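Putative drug/sodium antiporter (Escherichia coli, PDB 4Z3N) probably works as a MATE-family membrane antiporter that carries the genotoxin colibactin and perhaps other xenobiotics. Local coordinates at residues A[183-195]-A[216-228]. Numbering follows the deposited sequence.
Sequences VIMKASLLGALVN and ASFLAQLSMVAYF. With OLC ((2R)-2,3-dihydroxypropyl (9Z)-octadec-9-enoate), chain E.
Residues 183-195 and 216-228 face each other as an antiparallel helical hairpin, two successive predicted transmembrane helices of the MATE fold, their axes 8.0 Å apart and their directions 150° from one another. The approach is tightest where Gly191 faces Ala220, with CA atoms 4.5 Å apart. The missing side chain of Gly191 and the small methyl of Ala220 allow this closeness; Ala220 CB rests on Gly191 O, and Met224 runs its CG along the turn between Ala187 O and Gly191 CA. Toward the start of 183-195, Tyr227 enters as a knob among Val183, Lys186, Ala187 and Leu190. With CG anti to the backbone N (chi1 -168°), its ring lies against the neighbouring helix; Ala187 CA sits over one face, Val183 CG1 meets the edge in the ring plane, and Leu190 CD2 approaches Tyr227 CD2 at 3.6 Å. The extended Lys186 chain passes the phenol oxygen before its amino group heads off from the partner helix. Phe228 presses CE1 and CZ onto the methyl of Ala187, the nearer contact being Phe228 CE1 to Ala187 CB at 3.5 Å, and takes Val183 CG1 at its edge; beyond, its ring meets Phe175 of helix 162-177. Further along, both methyls of Val194 rest against Ser223 OG, a hydroxyl turned back to its own helix, within reach of Leu219 O and Ala220 O. No hydrogen bond joins the two segments. Helix 28-56 flanks the pair, touching Ser188 and Ala192 as well as Ser217 and Ala220. At the other end Asn195 extends its amide to Ser217, where Asn195 ND2 lies 3.4 Å from Ser217 OG, at an angle too poor for a bond.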
loop_
_atom_site.group_PDB
_atom_site.type_symbol
_atom_site.label_atom_id
_atom_site.label_comp_id
_atom_site.label_asym_id
_atom_site.label_seq_id
_atom_site.Cartn_x
_atom_site.Cartn_y
_atom_site.Cartn_z
ATOM N N VAL A 183 -10.031 -14.753 7.234
ATOM C CA VAL A 183 -9.898 -14.208 8.572
ATOM C C VAL A 183 -9.595 -12.719 8.475
ATOM O O VAL A 183 -10.075 -11.924 9.281
ATOM C CB VAL A 183 -8.807 -14.936 9.356
ATOM C CG1 VAL A 183 -8.617 -14.302 10.727
ATOM C CG2 VAL A 183 -9.175 -16.411 9.469
ATOM N N ILE A 184 -8.816 -12.352 7.461
ATOM C CA ILE A 184 -8.501 -10.960 7.197
ATOM C C ILE A 184 -9.745 -10.238 6.676
ATOM O O ILE A 184 -10.014 -9.099 7.065
ATOM C CB ILE A 184 -7.351 -10.822 6.185
ATOM C CG1 ILE A 184 -6.044 -11.338 6.795
ATOM C CG2 ILE A 184 -7.199 -9.385 5.744
ATOM C CD1 ILE A 184 -4.852 -11.264 5.867
ATOM N N MET A 185 -10.524 -10.906 5.827
ATOM C CA MET A 185 -11.703 -10.262 5.259
ATOM C C MET A 185 -12.786 -10.079 6.310
ATOM O O MET A 185 -13.490 -9.069 6.298
ATOM C CB MET A 185 -12.277 -11.045 4.076
ATOM C CG MET A 185 -13.433 -10.290 3.395
ATOM S SD MET A 185 -14.546 -11.293 2.372
ATOM C CE MET A 185 -15.069 -12.522 3.564
ATOM N N LYS A 186 -12.917 -11.064 7.206
ATOM C CA LYS A 186 -13.905 -11.018 8.286
ATOM C C LYS A 186 -13.497 -10.011 9.358
ATOM O O LYS A 186 -14.330 -9.235 9.825
ATOM C CB LYS A 186 -14.104 -12.401 8.898
ATOM C CG LYS A 186 -14.914 -13.349 8.017
ATOM C CD LYS A 186 -14.956 -14.754 8.610
ATOM C CE LYS A 186 -15.137 -15.829 7.536
ATOM N NZ LYS A 186 -14.839 -17.197 8.074
ATOM N N ALA A 187 -12.220 -10.006 9.727
ATOM C CA ALA A 187 -11.698 -8.965 10.608
ATOM C C ALA A 187 -12.014 -7.588 10.044
ATOM O O ALA A 187 -12.472 -6.697 10.763
ATOM C CB ALA A 187 -10.206 -9.118 10.802
ATOM N N SER A 188 -11.760 -7.414 8.754
ATOM C CA SER A 188 -12.004 -6.135 8.102
ATOM C C SER A 188 -13.471 -5.694 8.227
ATOM O O SER A 188 -13.766 -4.545 8.565
ATOM C CB SER A 188 -11.597 -6.210 6.625
ATOM O OG SER A 188 -10.214 -5.944 6.469
ATOM N N LEU A 189 -14.383 -6.618 7.950
ATOM C CA LEU A 189 -15.808 -6.332 7.989
ATOM C C LEU A 189 -16.246 -5.938 9.398
ATOM O O LEU A 189 -17.001 -4.971 9.573
ATOM C CB LEU A 189 -16.601 -7.542 7.497
ATOM C CG LEU A 189 -16.598 -7.745 5.985
ATOM C CD1 LEU A 189 -17.207 -9.087 5.582
ATOM C CD2 LEU A 189 -17.318 -6.584 5.310
ATOM N N LEU A 190 -15.775 -6.689 10.397
ATOM C CA LEU A 190 -16.100 -6.406 11.787
ATOM C C LEU A 190 -15.613 -5.025 12.169
ATOM O O LEU A 190 -16.278 -4.308 12.906
ATOM C CB LEU A 190 -15.498 -7.452 12.713
ATOM C CG LEU A 190 -15.597 -7.187 14.211
ATOM C CD1 LEU A 190 -17.039 -6.988 14.635
ATOM C CD2 LEU A 190 -14.983 -8.346 14.957
ATOM N N GLY A 191 -14.458 -4.641 11.647
ATOM C CA GLY A 191 -13.915 -3.321 11.910
ATOM C C GLY A 191 -14.786 -2.211 11.354
ATOM O O GLY A 191 -14.956 -1.171 11.984
ATOM N N ALA A 192 -15.341 -2.441 10.168
ATOM C CA ALA A 192 -16.138 -1.438 9.474
ATOM C C ALA A 192 -17.517 -1.269 10.104
ATOM O O ALA A 192 -18.053 -0.164 10.119
ATOM C CB ALA A 192 -16.269 -1.796 8.002
ATOM N N LEU A 193 -18.083 -2.365 10.615
ATOM C CA LEU A 193 -19.380 -2.327 11.308
ATOM C C LEU A 193 -19.271 -1.568 12.619
ATOM O O LEU A 193 -20.071 -0.675 12.904
ATOM C CB LEU A 193 -19.905 -3.739 11.574
ATOM C CG LEU A 193 -20.470 -4.455 10.351
ATOM C CD1 LEU A 193 -20.866 -5.884 10.678
ATOM C CD2 LEU A 193 -21.663 -3.682 9.817
ATOM N N VAL A 194 -18.267 -1.939 13.406
ATOM C CA VAL A 194 -17.925 -1.242 14.637
ATOM C C VAL A 194 -17.797 0.288 14.459
ATOM O O VAL A 194 -18.353 1.066 15.231
ATOM C CB VAL A 194 -16.620 -1.822 15.213
ATOM C CG1 VAL A 194 -16.099 -0.984 16.369
ATOM C CG2 VAL A 194 -16.862 -3.241 15.647
ATOM N N ASN A 195 -17.086 0.724 13.433
ATOM C CA ASN A 195 -16.955 2.144 13.205
ATOM C C ASN A 195 -18.301 2.764 12.824
ATOM O O ASN A 195 -18.571 3.934 13.115
ATOM C CB ASN A 195 -15.905 2.407 12.127
ATOM C CG ASN A 195 -15.799 3.867 11.767
ATOM O OD1 ASN A 195 -16.181 4.274 10.672
ATOM N ND2 ASN A 195 -15.293 4.668 12.691
ATOM N N ALA A 216 -13.692 6.232 17.442
ATOM C CA ALA A 216 -14.500 5.131 16.912
ATOM C C ALA A 216 -13.684 4.330 15.888
ATOM O O ALA A 216 -13.687 3.098 15.899
ATOM C CB ALA A 216 -15.788 5.651 16.293
ATOM N N SER A 217 -12.991 5.052 15.006
ATOM C CA SER A 217 -12.095 4.448 14.032
ATOM C C SER A 217 -11.046 3.594 14.743
ATOM O O SER A 217 -10.739 2.486 14.322
ATOM C CB SER A 217 -11.416 5.525 13.175
ATOM O OG SER A 217 -12.257 5.987 12.119
ATOM N N PHE A 218 -10.514 4.107 15.841
ATOM C CA PHE A 218 -9.501 3.391 16.578
ATOM C C PHE A 218 -10.041 2.136 17.321
ATOM O O PHE A 218 -9.337 1.123 17.431
ATOM C CB PHE A 218 -8.816 4.356 17.549
ATOM C CG PHE A 218 -7.689 3.736 18.318
ATOM C CD1 PHE A 218 -6.647 3.106 17.657
ATOM C CD2 PHE A 218 -7.672 3.776 19.696
ATOM C CE1 PHE A 218 -5.614 2.528 18.360
ATOM C CE2 PHE A 218 -6.636 3.199 20.402
ATOM C CZ PHE A 218 -5.603 2.577 19.734
ATOM N N LEU A 219 -11.268 2.189 17.833
ATOM C CA LEU A 219 -11.821 1.028 18.538
ATOM C C LEU A 219 -12.213 -0.012 17.503
ATOM O O LEU A 219 -12.257 -1.215 17.785
ATOM C CB LEU A 219 -13.023 1.415 19.418
ATOM C CG LEU A 219 -12.749 2.352 20.612
ATOM C CD1 LEU A 219 -14.042 2.841 21.239
ATOM C CD2 LEU A 219 -11.877 1.687 21.666
ATOM N N ALA A 220 -12.500 0.474 16.298
ATOM C CA ALA A 220 -12.654 -0.379 15.127
ATOM C C ALA A 220 -11.375 -1.179 14.872
ATOM O O ALA A 220 -11.425 -2.379 14.652
ATOM C CB ALA A 220 -13.016 0.461 13.898
ATOM N N GLN A 221 -10.227 -0.514 14.914
ATOM C CA GLN A 221 -8.976 -1.184 14.621
ATOM C C GLN A 221 -8.617 -2.190 15.715
ATOM O O GLN A 221 -8.095 -3.277 15.426
ATOM C CB GLN A 221 -7.850 -0.162 14.423
ATOM C CG GLN A 221 -7.761 0.391 12.989
ATOM C CD GLN A 221 -7.258 1.849 12.929
ATOM O OE1 GLN A 221 -7.376 2.508 11.899
ATOM N NE2 GLN A 221 -6.697 2.349 14.035
ATOM N N LEU A 222 -8.902 -1.845 16.965
ATOM C CA LEU A 222 -8.626 -2.768 18.060
ATOM C C LEU A 222 -9.524 -4.005 17.994
ATOM O O LEU A 222 -9.052 -5.115 18.196
ATOM C CB LEU A 222 -8.778 -2.071 19.406
ATOM C CG LEU A 222 -7.589 -1.202 19.820
ATOM C CD1 LEU A 222 -7.842 -0.584 21.180
ATOM C CD2 LEU A 222 -6.301 -2.012 19.813
ATOM N N SER A 223 -10.807 -3.825 17.701
ATOM C CA SER A 223 -11.696 -4.977 17.570
ATOM C C SER A 223 -11.202 -5.916 16.475
ATOM O O SER A 223 -11.325 -7.138 16.598
ATOM C CB SER A 223 -13.144 -4.548 17.298
ATOM O OG SER A 223 -13.215 -3.379 16.511
ATOM N N MET A 224 -10.628 -5.356 15.416
ATOM C CA MET A 224 -9.925 -6.181 14.443
ATOM C C MET A 224 -8.790 -6.959 15.115
ATOM O O MET A 224 -8.678 -8.175 14.965
ATOM C CB MET A 224 -9.358 -5.329 13.321
ATOM C CG MET A 224 -10.394 -4.691 12.418
ATOM S SD MET A 224 -9.551 -3.951 11.008
ATOM C CE MET A 224 -8.320 -5.227 10.639
ATOM N N VAL A 225 -7.952 -6.235 15.853
ATOM C CA VAL A 225 -6.838 -6.818 16.591
ATOM C C VAL A 225 -7.324 -7.948 17.490
ATOM O O VAL A 225 -6.740 -9.034 17.543
ATOM C CB VAL A 225 -6.128 -5.751 17.442
ATOM C CG1 VAL A 225 -5.088 -6.382 18.330
ATOM C CG2 VAL A 225 -5.492 -4.711 16.546
ATOM N N ALA A 226 -8.410 -7.672 18.197
ATOM C CA ALA A 226 -9.066 -8.669 19.022
ATOM C C ALA A 226 -9.463 -9.902 18.203
ATOM O O ALA A 226 -9.159 -11.032 18.585
ATOM C CB ALA A 226 -10.276 -8.062 19.689
ATOM N N TYR A 227 -10.139 -9.683 17.080
ATOM C CA TYR A 227 -10.576 -10.777 16.218
ATOM C C TYR A 227 -9.428 -11.706 15.834
ATOM O O TYR A 227 -9.580 -12.931 15.822
ATOM C CB TYR A 227 -11.225 -10.230 14.950
ATOM C CG TYR A 227 -11.942 -11.281 14.148
ATOM C CD1 TYR A 227 -11.249 -12.110 13.281
ATOM C CD2 TYR A 227 -13.316 -11.451 14.260
ATOM C CE1 TYR A 227 -11.903 -13.087 12.549
ATOM C CE2 TYR A 227 -13.977 -12.419 13.529
ATOM C CZ TYR A 227 -13.263 -13.233 12.675
ATOM O OH TYR A 227 -13.905 -14.196 11.940
ATOM N N PHE A 228 -8.284 -11.110 15.508
ATOM C CA PHE A 228 -7.119 -11.863 15.076
ATOM C C PHE A 228 -6.604 -12.782 16.178
ATOM O O PHE A 228 -6.421 -13.984 15.967
ATOM C CB PHE A 228 -6.012 -10.916 14.628
ATOM C CG PHE A 228 -6.209 -10.367 13.247
ATOM C CD1 PHE A 228 -6.852 -11.116 12.277
ATOM C CD2 PHE A 228 -5.746 -9.099 12.915
ATOM C CE1 PHE A 228 -7.033 -10.602 10.993
ATOM C CE2 PHE A 228 -5.917 -8.586 11.642
ATOM C CZ PHE A 228 -6.565 -9.334 10.680
HETATM C C9 OLC E . -7.005 5.582 10.345
HETATM C C8 OLC E . -8.300 4.783 10.325
HETATM C C7 OLC E . -8.369 3.905 9.087
HETATM C C6 OLC E . -9.128 2.630 9.385
HETATM C C5 OLC E . -8.346 1.442 8.850
HETATM C C4 OLC E . -8.255 0.326 9.872
#